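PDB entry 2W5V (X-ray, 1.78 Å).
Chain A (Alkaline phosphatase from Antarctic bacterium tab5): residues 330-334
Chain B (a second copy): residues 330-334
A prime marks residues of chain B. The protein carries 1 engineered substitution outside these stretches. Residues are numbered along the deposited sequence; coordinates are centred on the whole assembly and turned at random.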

# COMPACT_ATOMS: atom_id res chain seq x y z
N PRO A 330 -1.33 -18.16 3.46
CA PRO A 330 -1.72 -16.95 4.19
C PRO A 330 -1.62 -17.13 5.69
O PRO A 330 -1.97 -18.20 6.20
N THR A 331 -1.13 -16.11 6.38
CA THR A 331 -0.98 -16.17 7.83
C THR A 331 -1.44 -14.87 8.49
O THR A 331 -1.67 -13.86 7.81
N PHE A 332 -1.60 -14.91 9.81
CA PHE A 332 -2.03 -13.75 10.58
C PHE A 332 -1.14 -13.60 11.80
O PHE A 332 -0.55 -14.59 12.26
N SER A 333 -1.06 -12.39 12.35
CA SER A 333 -0.28 -12.19 13.56
C SER A 333 -1.08 -11.56 14.70
O SER A 333 -0.57 -11.42 15.81
N THR A 334 -2.33 -11.18 14.44
CA THR A 334 -3.14 -10.57 15.48
C THR A 334 -4.62 -10.84 15.27
O THR A 334 -5.06 -11.15 14.17
N PRO B 330 4.29 -3.77 17.59
CA PRO B 330 4.57 -4.48 16.33
C PRO B 330 4.59 -6.00 16.51
O PRO B 330 5.13 -6.49 17.50
N THR B 331 3.99 -6.72 15.57
CA THR B 331 4.00 -8.18 15.55
C THR B 331 4.48 -8.69 14.19
O THR B 331 4.55 -7.92 13.22
N PHE B 332 4.80 -9.98 14.12
CA PHE B 332 5.26 -10.61 12.89
C PHE B 332 4.54 -11.94 12.76
O PHE B 332 4.09 -12.50 13.75
N SER B 333 4.48 -12.48 11.55
CA SER B 333 3.83 -13.77 11.35
C SER B 333 4.67 -14.77 10.56
O SER B 333 4.27 -15.92 10.40
N THR B 334 5.82 -14.34 10.06
CA THR B 334 6.68 -15.25 9.30
C THR B 334 8.15 -14.83 9.43
O THR B 334 8.46 -13.68 9.74

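The two copies meet here through small polar side chains, and the contact is nearly symmetric: each interaction made by one chain is repeated by the other. At its centre Ser333 faces Ser333′, their CA atoms 4.9 Å apart. Both CA-to-CB bonds point toward the opposing stretch, bringing Ser333 CB within 3.8 Å of Ser333′ CB. Serine suits so close an approach because each chain contributes only one methylene to the space between the backbones while still offering a hydroxyl. These two residues have the largest areas covered by the other stretch, 63 Å² for Ser333 and 62 Å² for Ser333′.

Thr331 and Thr331′ come next, also directed toward the partner. All four side chains adopt the p rotamer, with chi1 between 56° and 70°, and this setting brings each threonine hydroxyl to a serine hydroxyl of the other chain. Thr331 OG1 donates a hydrogen bond to Ser333′ OG at 3.0 Å, and Thr331′ OG1 donates one to Ser333 OG at 2.9 Å. Each serine hydroxyl, having accepted from threonine, can still donate, and both do so to a single water: water 2 accepts from Ser333 OG at 2.8 Å and from Ser333′ OG at 3.0 Å. The water thus links the two threonine-serine pairs into one continuous network.

Phe332 and Phe332′ behave differently. Their CA-to-CB bonds point away and their side chains adopt the m rotamer; the rings take no part in the contact and the backbone serves instead. Ser333 CB lies 3.4 Å from Phe332′ O, and Ser333′ CB lies 3.6 Å from Phe332 O. Water 1 donates to Phe332 O at 3.1 Å and, weakly, to Phe332′ O at 3.5 Å, giving these carbonyls a shared polar partner. Thr334 and Thr334′ point sideways, and Pro330 and Pro330′ are out of reach.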

# COMPACT_ATOMS: atom_id res chain seq x y z
CB PRO A 330 -3.19 -16.76 3.78
CG PRO A 330 -3.28 -17.44 2.44
CD PRO A 330 -2.39 -18.63 2.56
CB THR A 331 0.49 -16.47 8.25
OG1 THR A 331 1.34 -15.41 7.80
CG2 THR A 331 0.96 -17.77 7.63
CB PHE A 332 -3.47 -13.92 11.07
CG PHE A 332 -4.49 -14.10 9.98
CD1 PHE A 332 -5.22 -13.01 9.52
CD2 PHE A 332 -4.75 -15.35 9.45
CE1 PHE A 332 -6.19 -13.17 8.52
CE2 PHE A 332 -5.72 -15.52 8.46
CZ PHE A 332 -6.45 -14.42 8.00
CB SER A 333 0.94 -11.32 13.27
OG SER A 333 0.53 -10.03 12.87
CB THR A 334 -2.88 -9.04 15.59
OG1 THR A 334 -3.72 -8.47 16.59
CG2 THR A 334 -3.17 -8.35 14.26
CB PRO B 330 5.95 -3.96 15.94
CG PRO B 330 6.04 -2.62 16.57
CD PRO B 330 5.30 -2.75 17.88
CB THR B 331 2.60 -8.77 15.84
OG1 THR B 331 1.65 -8.26 14.89
CG2 THR B 331 2.13 -8.41 17.25
CB PHE B 332 6.76 -10.90 12.97
CG PHE B 332 7.64 -9.69 13.06
CD1 PHE B 332 8.15 -9.11 11.91
CD2 PHE B 332 7.99 -9.15 14.28
CE1 PHE B 332 8.97 -8.01 11.98
CE2 PHE B 332 8.81 -8.05 14.36
CZ PHE B 332 9.31 -7.48 13.20
CB SER B 333 2.48 -13.59 10.65
OG SER B 333 2.66 -13.18 9.31
CB THR B 334 6.25 -15.37 7.80
OG1 THR B 334 7.16 -16.21 7.09
CG2 THR B 334 6.20 -14.00 7.13
O HOH W 1 1.81 -15.10 14.26
O HOH W 2 1.41 -10.66 10.30